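Local coordinates for VP35 (PDB 6DKU), which is of unknown function in its bat host but resembles filoviral VP35, a polymerase cofactor whose C-terminal domain inhibits interferon responses, at residues 52-57 and 62-67; 10-15 and 45-50; 32-37 and 107-112; 114-117 and 122-125. The protein carries 1 engineered substitution. All coordinates share one frame; numbering follows the deposited sequence.

Contact 1: 52-57 and 62-67; sequences NRELMD and HAAIIS. Unlike the reference sequence in segment 52-57: Met56 (reference Thr).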
loop_
_atom_site.group_PDB
_atom_site.type_symbol
_atom_site.label_atom_id
_atom_site.label_comp_id
_atom_site.label_asym_id
_atom_site.label_seq_id
_atom_site.Cartn_x
_atom_site.Cartn_y
_atom_site.Cartn_z
ATOM N N ASN A 52 2.897 -11.345 -9.700
ATOM C CA ASN A 52 3.375 -11.937 -10.940
ATOM C C ASN A 52 2.321 -12.828 -11.585
ATOM O O ASN A 52 2.268 -12.929 -12.815
ATOM C CB ASN A 52 4.657 -12.716 -10.678
ATOM C CG ASN A 52 5.797 -11.820 -10.256
ATOM O OD1 ASN A 52 5.932 -10.702 -10.745
ATOM N ND2 ASN A 52 6.628 -12.308 -9.347
ATOM N N ARG A 53 1.484 -13.485 -10.779
ATOM C CA ARG A 53 0.370 -14.248 -11.335
ATOM C C ARG A 53 -0.559 -13.333 -12.120
ATOM O O ARG A 53 -0.939 -13.638 -13.257
ATOM C CB ARG A 53 -0.399 -14.957 -10.216
ATOM C CG ARG A 53 0.053 -16.380 -9.922
ATOM C CD ARG A 53 -0.905 -17.078 -8.947
ATOM N NE ARG A 53 -0.944 -16.432 -7.630
ATOM C CZ ARG A 53 -0.196 -16.794 -6.589
ATOM N NH1 ARG A 53 0.662 -17.804 -6.699
ATOM N NH2 ARG A 53 -0.304 -16.141 -5.434
ATOM N N GLU A 54 -0.918 -12.190 -11.530
ATOM C CA GLU A 54 -1.880 -11.305 -12.174
ATOM C C GLU A 54 -1.296 -10.677 -13.435
ATOM O O GLU A 54 -1.993 -10.569 -14.453
ATOM C CB GLU A 54 -2.361 -10.244 -11.182
ATOM C CG GLU A 54 -3.015 -10.817 -9.919
ATOM C CD GLU A 54 -4.364 -11.481 -10.187
ATOM O OE1 GLU A 54 -4.390 -12.591 -10.757
ATOM O OE2 GLU A 54 -5.405 -10.892 -9.830
ATOM N N LEU A 55 -0.010 -10.301 -13.411
ATOM C CA LEU A 55 0.631 -9.856 -14.647
ATOM C C LEU A 55 0.658 -10.963 -15.693
ATOM O O LEU A 55 0.443 -10.708 -16.882
ATOM C CB LEU A 55 2.048 -9.368 -14.383
ATOM C CG LEU A 55 2.202 -8.163 -13.468
ATOM C CD1 LEU A 55 3.671 -7.761 -13.400
ATOM C CD2 LEU A 55 1.342 -7.047 -13.986
ATOM N N MET A 56 0.930 -12.198 -15.271
ATOM C CA MET A 56 0.887 -13.323 -16.200
ATOM C C MET A 56 -0.488 -13.450 -16.834
ATOM O O MET A 56 -0.609 -13.754 -18.025
ATOM C CB MET A 56 1.255 -14.612 -15.469
ATOM C CG MET A 56 1.788 -15.696 -16.365
ATOM S SD MET A 56 3.538 -15.464 -16.726
ATOM C CE MET A 56 4.173 -14.887 -15.150
ATOM N N ASP A 57 -1.538 -13.211 -16.049
ATOM C CA ASP A 57 -2.897 -13.253 -16.559
ATOM C C ASP A 57 -3.228 -12.050 -17.434
ATOM O O ASP A 57 -4.294 -12.031 -18.056
ATOM C CB ASP A 57 -3.870 -13.351 -15.386
ATOM C CG ASP A 57 -5.194 -13.971 -15.772
ATOM O OD1 ASP A 57 -5.291 -14.567 -16.868
ATOM O OD2 ASP A 57 -6.147 -13.848 -14.976
ATOM N N HIS A 62 -1.195 -1.794 -11.934
ATOM C CA HIS A 62 -2.132 -1.161 -11.009
ATOM C C HIS A 62 -3.173 -2.156 -10.526
ATOM O O HIS A 62 -3.410 -2.301 -9.314
ATOM C CB HIS A 62 -2.814 0.029 -11.685
ATOM C CG HIS A 62 -1.861 1.054 -12.210
ATOM N ND1 HIS A 62 -1.065 0.837 -13.316
ATOM C CD2 HIS A 62 -1.581 2.308 -11.785
ATOM C CE1 HIS A 62 -0.329 1.910 -13.543
ATOM N NE2 HIS A 62 -0.622 2.817 -12.629
ATOM N N ALA A 63 -3.812 -2.851 -11.473
ATOM C CA ALA A 63 -4.803 -3.857 -11.109
ATOM C C ALA A 63 -4.193 -4.914 -10.208
ATOM O O ALA A 63 -4.780 -5.270 -9.188
ATOM C CB ALA A 63 -5.402 -4.505 -12.359
ATOM N N ALA A 64 -3.007 -5.414 -10.562
ATOM C CA ALA A 64 -2.376 -6.465 -9.764
ATOM C C ALA A 64 -2.142 -6.007 -8.333
ATOM O O ALA A 64 -2.440 -6.744 -7.379
ATOM C CB ALA A 64 -1.057 -6.890 -10.411
ATOM N N ILE A 65 -1.609 -4.791 -8.167
ATOM C CA ILE A 65 -1.368 -4.235 -6.836
ATOM C C ILE A 65 -2.658 -4.204 -6.025
ATOM O O ILE A 65 -2.694 -4.657 -4.876
ATOM C CB ILE A 65 -0.740 -2.836 -6.950
ATOM C CG1 ILE A 65 0.702 -2.940 -7.437
ATOM C CG2 ILE A 65 -0.813 -2.102 -5.628
ATOM C CD1 ILE A 65 1.216 -1.631 -8.008
ATOM N N ILE A 66 -3.742 -3.681 -6.612
ATOM C CA ILE A 66 -5.023 -3.701 -5.898
ATOM C C ILE A 66 -5.465 -5.137 -5.615
ATOM O O ILE A 66 -6.075 -5.437 -4.570
ATOM C CB ILE A 66 -6.078 -2.915 -6.709
ATOM C CG1 ILE A 66 -5.828 -1.404 -6.598
ATOM C CG2 ILE A 66 -7.482 -3.257 -6.248
ATOM C CD1 ILE A 66 -6.755 -0.551 -7.453
ATOM N N SER A 67 -5.129 -6.050 -6.522
ATOM C CA SER A 67 -5.559 -7.434 -6.421
ATOM C C SER A 67 -4.919 -8.122 -5.232
ATOM O O SER A 67 -5.505 -9.060 -4.682
ATOM C CB SER A 67 -5.229 -8.177 -7.719
ATOM O OG SER A 67 -5.392 -9.580 -7.584
#
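Glu54 meets Ala64 and Ser67 where two successive helices, 41-56 and 61-71, fold back on each other as a helical hairpin. The hairpin belongs to the helical part of the VP35 interferon inhibitory domain. The local axes lie 8.8 Å apart and run at 140°, so the pairing is roughly antiparallel. Closest in is the apolar stem: Glu54 CB rests on Ala64 CB at 3.7 Å. The small alanine lets the two backbones come near, with the CA atoms of Glu54 and Ala64 at 5.4 Å. Leu55 flanks the same methyl more loosely, through CD2 at 4.3 Å from Ala64 CB. Further along helix 61-71 the contact becomes polar. Glu54 bends at chi2 (-69°), which folds its carboxylate toward Ser67 instead of out along the helix. There Ser67 OG donates to Glu54 OE2 at 2.6 Å, on the anti side of the carboxylate and 32° out of its plane. Both polar ends have further partners, Arg71 and His50, which probably position this pair. Glu54 OE2 also forms a salt bridge with NH1 of Arg71. Ser67 OG makes a probable hydrogen bond with NE2 of His50, one turn before Glu54.

Contact 2: 10-15 and 45-50; sequences TEFVRV and QVAMDH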
loop_
_atom_site.group_PDB
_atom_site.type_symbol
_atom_site.label_atom_id
_atom_site.label_comp_id
_atom_site.label_asym_id
_atom_site.label_seq_id
_atom_site.Cartn_x
_atom_site.Cartn_y
_atom_site.Cartn_z
ATOM N N THR A 10 12.346 -3.456 1.195
ATOM C CA THR A 10 12.909 -2.509 0.233
ATOM C C THR A 10 12.943 -3.094 -1.174
ATOM O O THR A 10 12.511 -2.448 -2.139
ATOM C CB THR A 10 14.316 -2.089 0.666
ATOM O OG1 THR A 10 14.294 -1.656 2.033
ATOM C CG2 THR A 10 14.819 -0.955 -0.211
ATOM N N GLU A 11 13.467 -4.314 -1.314
ATOM C CA GLU A 11 13.498 -4.946 -2.629
ATOM C C GLU A 11 12.085 -5.188 -3.166
ATOM O O GLU A 11 11.834 -5.000 -4.362
ATOM C CB GLU A 11 14.300 -6.246 -2.564
ATOM C CG GLU A 11 14.306 -7.053 -3.857
ATOM C CD GLU A 11 15.285 -6.527 -4.897
ATOM O OE1 GLU A 11 15.983 -5.521 -4.632
ATOM O OE2 GLU A 11 15.344 -7.130 -5.992
ATOM N N PHE A 12 11.149 -5.588 -2.297
ATOM C CA PHE A 12 9.747 -5.727 -2.700
ATOM C C PHE A 12 9.224 -4.434 -3.323
ATOM O O PHE A 12 8.652 -4.438 -4.423
ATOM C CB PHE A 12 8.897 -6.127 -1.482
ATOM C CG PHE A 12 7.416 -6.258 -1.773
ATOM C CD1 PHE A 12 6.885 -7.463 -2.224
ATOM C CD2 PHE A 12 6.554 -5.185 -1.585
ATOM C CE1 PHE A 12 5.524 -7.591 -2.491
ATOM C CE2 PHE A 12 5.190 -5.305 -1.854
ATOM C CZ PHE A 12 4.677 -6.508 -2.306
ATOM N N VAL A 13 9.437 -3.312 -2.632
ATOM C CA VAL A 13 8.985 -2.016 -3.129
ATOM C C VAL A 13 9.664 -1.680 -4.456
ATOM O O VAL A 13 9.023 -1.166 -5.381
ATOM C CB VAL A 13 9.235 -0.931 -2.061
ATOM C CG1 VAL A 13 9.362 0.435 -2.692
ATOM C CG2 VAL A 13 8.119 -0.926 -1.037
ATOM N N ARG A 14 10.964 -1.966 -4.579
ATOM C CA ARG A 14 11.675 -1.614 -5.811
ATOM C C ARG A 14 11.161 -2.421 -6.999
ATOM O O ARG A 14 10.923 -1.873 -8.085
ATOM C CB ARG A 14 13.180 -1.821 -5.643
ATOM C CG ARG A 14 13.964 -1.426 -6.885
ATOM C CD ARG A 14 15.412 -1.880 -6.857
ATOM N NE ARG A 14 15.551 -3.338 -6.877
ATOM C CZ ARG A 14 15.247 -4.121 -7.912
ATOM N NH1 ARG A 14 14.777 -3.602 -9.040
ATOM N NH2 ARG A 14 15.416 -5.434 -7.820
ATOM N N VAL A 15 10.981 -3.733 -6.808
ATOM C CA VAL A 15 10.489 -4.586 -7.887
ATOM C C VAL A 15 9.105 -4.135 -8.322
ATOM O O VAL A 15 8.871 -3.854 -9.505
ATOM C CB VAL A 15 10.472 -6.062 -7.455
ATOM C CG1 VAL A 15 9.582 -6.870 -8.403
ATOM C CG2 VAL A 15 11.875 -6.626 -7.392
ATOM N N GLN A 45 6.694 -12.718 -0.262
ATOM C CA GLN A 45 6.716 -13.552 -1.462
ATOM C C GLN A 45 5.321 -14.080 -1.812
ATOM O O GLN A 45 5.058 -14.413 -2.973
ATOM C CB GLN A 45 7.754 -14.662 -1.322
ATOM C CG GLN A 45 7.853 -15.552 -2.545
ATOM C CD GLN A 45 8.848 -15.000 -3.550
ATOM O OE1 GLN A 45 9.993 -14.711 -3.207
ATOM N NE2 GLN A 45 8.389 -14.792 -4.791
ATOM N N VAL A 46 4.400 -14.114 -0.852
ATOM C CA VAL A 46 3.008 -14.338 -1.204
ATOM C C VAL A 46 2.507 -13.189 -2.076
ATOM O O VAL A 46 1.991 -13.398 -3.184
ATOM C CB VAL A 46 2.161 -14.521 0.069
ATOM C CG1 VAL A 46 0.683 -14.408 -0.272
ATOM C CG2 VAL A 46 2.469 -15.858 0.725
ATOM N N ALA A 47 2.678 -11.954 -1.597
ATOM C CA ALA A 47 2.245 -10.792 -2.359
ATOM C C ALA A 47 2.910 -10.746 -3.732
ATOM O O ALA A 47 2.261 -10.432 -4.737
ATOM C CB ALA A 47 2.546 -9.526 -1.561
ATOM N N MET A 48 4.202 -11.071 -3.793
ATOM C CA MET A 48 4.938 -11.007 -5.049
ATOM C C MET A 48 4.484 -12.097 -6.012
ATOM O O MET A 48 4.301 -11.849 -7.210
ATOM C CB MET A 48 6.431 -11.129 -4.776
ATOM C CG MET A 48 7.267 -11.277 -6.022
ATOM S SD MET A 48 7.703 -9.669 -6.695
ATOM C CE MET A 48 8.579 -8.950 -5.306
ATOM N N ASP A 49 4.314 -13.319 -5.508
ATOM C CA ASP A 49 3.823 -14.400 -6.351
ATOM C C ASP A 49 2.454 -14.063 -6.929
ATOM O O ASP A 49 2.191 -14.321 -8.110
ATOM C CB ASP A 49 3.769 -15.701 -5.550
ATOM C CG ASP A 49 5.149 -16.288 -5.285
ATOM O OD1 ASP A 49 6.102 -15.932 -6.020
ATOM O OD2 ASP A 49 5.274 -17.106 -4.342
ATOM N N HIS A 50 1.576 -13.468 -6.116
ATOM C CA HIS A 50 0.257 -13.080 -6.606
ATOM C C HIS A 50 0.357 -11.984 -7.663
ATOM O O HIS A 50 -0.323 -12.039 -8.696
ATOM C CB HIS A 50 -0.617 -12.630 -5.435
ATOM C CG HIS A 50 -1.971 -12.135 -5.843
ATOM N ND1 HIS A 50 -3.071 -12.961 -5.928
ATOM C CD2 HIS A 50 -2.400 -10.899 -6.193
ATOM C CE1 HIS A 50 -4.121 -12.254 -6.308
ATOM N NE2 HIS A 50 -3.740 -11.001 -6.478
#
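Phe12 and Val15 of helix 9-18 meet Ala47 and Met48 of helix 41-56 through apolar side chains, with no hydrogen bond across the contact. The segments run nearly parallel, at 15°, but their axes stay 11.1 Å apart. Long side chains bridge that distance. The ring of Phe12 reaches past Met48 to Ala47, with Phe12 CE1 3.7 Å from Ala47 CB. The methyl of Ala47 comes to the ring obliquely, as does that of Met48. The Met48 thioether runs the opposite way along Phe12. Met48 bends at chi2 (87°) and again at chi3 (59°), which brings Met48 CE to 3.8 Å from Phe12 CD1. Val15 CG1 lies against the thioether, 3.8 Å from Met48 SD, and these two side chains cross at about a right angle. The outer side is polar and is bonded along each helix, not between them. Arg14 NE donates to Glu11 OE1 at 3.2 Å, from above the carboxylate plane, as part of a salt bridge. Gln45 NE2 donates to Asp49 OD1 at 2.8 Å, also from above. Toward the interior, the Phe12 ring lies between helices 26-37 and 41-56, packed on Ile34 and Ala35, while Ala47 reaches helix 61-71 through Ile68.

Contact 3: 32-37 and 107-112; sequences SAIAMV and KTLGRG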
loop_
_atom_site.group_PDB
_atom_site.type_symbol
_atom_site.label_atom_id
_atom_site.label_comp_id
_atom_site.label_asym_id
_atom_site.label_seq_id
_atom_site.Cartn_x
_atom_site.Cartn_y
_atom_site.Cartn_z
ATOM N N SER A 32 4.202 0.329 -0.993
ATOM C CA SER A 32 4.939 0.575 0.241
ATOM C C SER A 32 4.164 0.097 1.470
ATOM O O SER A 32 4.760 -0.404 2.430
ATOM C CB SER A 32 5.266 2.066 0.350
ATOM O OG SER A 32 6.165 2.313 1.417
ATOM N N ALA A 33 2.837 0.247 1.461
ATOM C CA ALA A 33 2.029 -0.180 2.599
ATOM C C ALA A 33 2.022 -1.693 2.718
ATOM O O ALA A 33 2.189 -2.241 3.817
ATOM C CB ALA A 33 0.601 0.350 2.458
ATOM N N ILE A 34 1.839 -2.379 1.586
ATOM C CA ILE A 34 1.919 -3.833 1.559
ATOM C C ILE A 34 3.250 -4.298 2.132
ATOM O O ILE A 34 3.298 -5.226 2.949
ATOM C CB ILE A 34 1.701 -4.349 0.124
ATOM C CG1 ILE A 34 0.273 -4.049 -0.334
ATOM C CG2 ILE A 34 1.960 -5.843 0.045
ATOM C CD1 ILE A 34 -0.005 -4.461 -1.757
ATOM N N ALA A 35 4.351 -3.648 1.735
ATOM C CA ALA A 35 5.652 -4.052 2.261
ATOM C C ALA A 35 5.756 -3.774 3.753
ATOM O O ALA A 35 6.281 -4.599 4.507
ATOM C CB ALA A 35 6.776 -3.344 1.513
ATOM N N MET A 36 5.265 -2.615 4.195
ATOM C CA MET A 36 5.373 -2.249 5.602
ATOM C C MET A 36 4.593 -3.209 6.488
ATOM O O MET A 36 5.007 -3.498 7.619
ATOM C CB MET A 36 4.861 -0.824 5.820
ATOM C CG MET A 36 5.782 0.285 5.352
ATOM S SD MET A 36 4.859 1.817 5.118
ATOM C CE MET A 36 4.355 2.198 6.789
ATOM N N VAL A 37 3.455 -3.711 5.995
ATOM C CA VAL A 37 2.502 -4.409 6.860
ATOM C C VAL A 37 2.768 -5.915 6.948
ATOM O O VAL A 37 2.200 -6.591 7.824
ATOM C CB VAL A 37 1.069 -4.111 6.369
ATOM C CG1 VAL A 37 0.667 -5.061 5.252
ATOM C CG2 VAL A 37 0.079 -4.101 7.525
ATOM N N LYS A 107 -9.593 -0.146 9.826
ATOM C CA LYS A 107 -9.253 0.559 8.587
ATOM C C LYS A 107 -8.410 -0.387 7.735
ATOM O O LYS A 107 -7.181 -0.302 7.674
ATOM C CB LYS A 107 -8.521 1.861 8.882
ATOM C CG LYS A 107 -9.426 3.061 9.085
ATOM C CD LYS A 107 -9.870 3.183 10.538
ATOM C CE LYS A 107 -8.689 3.362 11.486
ATOM N NZ LYS A 107 -9.126 3.868 12.824
ATOM N N THR A 108 -9.100 -1.302 7.061
ATOM C CA THR A 108 -8.455 -2.435 6.415
ATOM C C THR A 108 -7.880 -2.070 5.051
ATOM O O THR A 108 -8.384 -1.187 4.351
ATOM C CB THR A 108 -9.451 -3.592 6.278
ATOM O OG1 THR A 108 -8.938 -4.570 5.371
ATOM C CG2 THR A 108 -10.824 -3.106 5.816
ATOM N N LEU A 109 -6.799 -2.765 4.678
ATOM C CA LEU A 109 -6.283 -2.631 3.319
ATOM C C LEU A 109 -7.313 -3.109 2.305
ATOM O O LEU A 109 -7.463 -2.516 1.230
ATOM C CB LEU A 109 -4.980 -3.416 3.155
ATOM C CG LEU A 109 -3.679 -2.847 3.715
ATOM C CD1 LEU A 109 -2.497 -3.627 3.175
ATOM C CD2 LEU A 109 -3.537 -1.372 3.392
ATOM N N GLY A 110 -8.036 -4.184 2.636
ATOM C CA GLY A 110 -9.050 -4.704 1.734
ATOM C C GLY A 110 -10.123 -3.690 1.393
ATOM O O GLY A 110 -10.611 -3.653 0.258
ATOM N N ARG A 111 -10.499 -2.847 2.352
ATOM C CA ARG A 111 -11.473 -1.802 2.073
ATOM C C ARG A 111 -10.854 -0.584 1.380
ATOM O O ARG A 111 -11.500 0.470 1.308
ATOM C CB ARG A 111 -12.186 -1.384 3.365
ATOM C CG ARG A 111 -13.685 -1.077 3.183
ATOM C CD ARG A 111 -14.133 0.138 3.998
ATOM N NE ARG A 111 -13.516 0.156 5.321
ATOM C CZ ARG A 111 -13.549 1.195 6.152
ATOM N NH1 ARG A 111 -14.168 2.314 5.797
ATOM N NH2 ARG A 111 -12.952 1.115 7.334
ATOM N N GLY A 112 -9.620 -0.702 0.882
ATOM C CA GLY A 112 -9.023 0.305 0.031
ATOM C C GLY A 112 -8.129 1.314 0.722
ATOM O O GLY A 112 -7.499 2.121 0.025
#
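Leu109 points its side chain at helix 26-37, where CD1 does the touching and CD2 lies nearer Ala33. Leu109 CD1 lies 4.0 Å from Val37 CG1 and, more loosely, 4.5 Å from Ile34 CG1. Leu109 CD2 is on the Ala33 side, 4.6 Å from Ala33 CB, a looser approach. Val37 and Leu109 pass each other in opposite directions, and their methyls CG1 and CD1 meet as they do. The Val37 rotamer (chi1 85°) sets CG1 between the backbone N and the carbonyl carbon, on the side that faces Leu109. Ile34 starts off across the approach and meets the leucine through CG1. The contact joins the two halves of the VP35 interferon inhibitory domain: a helix of the bundle and the loop that leads into strand 113-119 of the sheet. Phe75 of helix 73-76 packs on both Ile34 and Val37 and extends the same apolar layer. The loop is shaped by its own bonds. Thr108 OG1 accepts from Gly110 N at 2.9 Å, an ST turn. A type I turn follows from Leu109 to Gly112, with Gly112 N bonded to Leu109 O at 2.8 Å. Gly112 has a positive phi (96°), which suits a glycine. Leu109 also has a backbone bond with Cys78, and the carbonyl of Gly110 accepts from NE2 of Gln70.

Contact 4: 114-117 and 122-125; sequences VYIY and GSLG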
loop_
_atom_site.group_PDB
_atom_site.type_symbol
_atom_site.label_atom_id
_atom_site.label_comp_id
_atom_site.label_asym_id
_atom_site.label_seq_id
_atom_site.Cartn_x
_atom_site.Cartn_y
_atom_site.Cartn_z
ATOM N N VAL A 114 -4.902 3.008 2.339
ATOM C CA VAL A 114 -3.480 2.873 2.043
ATOM C C VAL A 114 -2.680 3.403 3.225
ATOM O O VAL A 114 -1.883 2.677 3.829
ATOM C CB VAL A 114 -3.098 3.606 0.745
ATOM C CG1 VAL A 114 -1.621 3.382 0.433
ATOM C CG2 VAL A 114 -3.981 3.141 -0.412
ATOM N N TYR A 115 -2.887 4.666 3.570
ATOM C CA TYR A 115 -2.185 5.264 4.692
ATOM C C TYR A 115 -3.175 5.905 5.646
ATOM O O TYR A 115 -4.148 6.541 5.224
ATOM C CB TYR A 115 -1.185 6.333 4.244
ATOM C CG TYR A 115 0.097 5.814 3.650
ATOM C CD1 TYR A 115 0.550 4.526 3.917
ATOM C CD2 TYR A 115 0.862 6.623 2.818
ATOM C CE1 TYR A 115 1.725 4.058 3.361
ATOM C CE2 TYR A 115 2.031 6.166 2.261
ATOM C CZ TYR A 115 2.460 4.885 2.535
ATOM O OH TYR A 115 3.632 4.439 1.975
ATOM N N ILE A 116 -2.906 5.741 6.927
ATOM C CA ILE A 116 -3.472 6.585 7.966
ATOM C C ILE A 116 -2.369 7.566 8.352
ATOM O O ILE A 116 -1.401 7.190 9.024
ATOM C CB ILE A 116 -3.947 5.768 9.169
ATOM C CG1 ILE A 116 -4.968 4.719 8.737
ATOM C CG2 ILE A 116 -4.571 6.679 10.197
ATOM C CD1 ILE A 116 -5.932 5.178 7.667
ATOM N N TYR A 117 -2.486 8.811 7.895
ATOM C CA TYR A 117 -1.509 9.829 8.259
ATOM C C TYR A 117 -1.788 10.352 9.659
ATOM O O TYR A 117 -2.942 10.568 10.036
ATOM C CB TYR A 117 -1.544 10.995 7.275
ATOM C CG TYR A 117 -0.925 10.699 5.935
ATOM C CD1 TYR A 117 0.445 10.548 5.797
ATOM C CD2 TYR A 117 -1.713 10.588 4.805
ATOM C CE1 TYR A 117 1.006 10.277 4.565
ATOM C CE2 TYR A 117 -1.166 10.321 3.575
ATOM C CZ TYR A 117 0.190 10.168 3.457
ATOM O OH TYR A 117 0.720 9.902 2.221
ATOM N N GLY A 122 -5.321 15.984 13.829
ATOM C CA GLY A 122 -6.121 15.137 12.968
ATOM C C GLY A 122 -5.395 13.853 12.599
ATOM O O GLY A 122 -4.179 13.731 12.696
ATOM N N SER A 123 -6.208 12.881 12.188
ATOM C CA SER A 123 -5.758 11.579 11.704
ATOM C C SER A 123 -6.411 11.380 10.337
ATOM O O SER A 123 -7.561 10.939 10.250
ATOM C CB SER A 123 -6.143 10.475 12.680
ATOM O OG SER A 123 -5.198 9.410 12.667
ATOM N N LEU A 124 -5.684 11.724 9.278
ATOM C CA LEU A 124 -6.227 11.777 7.926
ATOM C C LEU A 124 -5.881 10.502 7.175
ATOM O O LEU A 124 -4.730 10.061 7.190
ATOM C CB LEU A 124 -5.686 12.992 7.174
ATOM C CG LEU A 124 -5.775 14.336 7.902
ATOM C CD1 LEU A 124 -5.461 15.482 6.947
ATOM C CD2 LEU A 124 -7.145 14.517 8.534
ATOM N N GLY A 125 -6.873 9.929 6.505
ATOM C CA GLY A 125 -6.701 8.683 5.774
ATOM C C GLY A 125 -6.632 8.915 4.284
ATOM O O GLY A 125 -7.315 9.784 3.736
#
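Tyr117 and Leu124 face each other across the antiparallel hairpin of strands 113-119 and 122-127, and their backbones carry the bonds of this part of it. Tyr117 N donates to Leu124 O at 2.7 Å, with an N-H...O angle of 143°. The carbonyl is met almost end-on, the angle at its oxygen being 163°. The return bond, Leu124 N to Tyr117 O at 3.1 Å, is weak and bent. That oxygen has a further approach from Ser123 CA, a CA-H...O contact of 3.4 Å. Tyr115 O has a similar one from Gly125 CA, also at 3.4 Å. Further along, Val114 and Tyr115 both face Leu126 in a classic beta bulge, and both make backbone hydrogen bonds with it. Ile116 and Gly125 form the non-hydrogen-bonded pair. Their polar backbone groups turn outward, Ile116 to Pro81 and Thr83, Gly125 to Arg100. Gly125 leaves room for Ile116, whose CD1 lies 4.1 Å from Gly125 CA. The CG2 branch of Ile116 stands anti to the backbone N and meets Ser123 OG at 3.7 Å. On the other face the ring of Tyr117 packs over Tyr115 CB, while Leu124 O lies at its edge. The phenol of Tyr115 bonds to Glu29 and weakly to Ser32. With one short but bent bond and a weak return, the pairing here probably leans also on the Leu126 bonds and the flanking strands.

How the contacts relate
Contacts 1 and 2 share helix 41-56, and their centres lie 12 Å apart; the Ser67-His50 bond links them. Contact 3 touches both. Its centre is 14 Å from that of contact 2, where Val13 CG2 packs 3.7 Å from Ser32 CA, while Ile34 CD1 lies 4.1 Å from Ile65 O of contact 1. The centre of contact 3 is about 5 Å from that of the chain. On its other side it meets contact 4, where Ala33 CB packs 4.0 Å from Tyr115 CE1. Contacts 1 and 4 do not touch; their centres are about 26 Å apart, on opposite sides of the chain's centre. Contact 3 thus lies between the helical contacts and the hairpin.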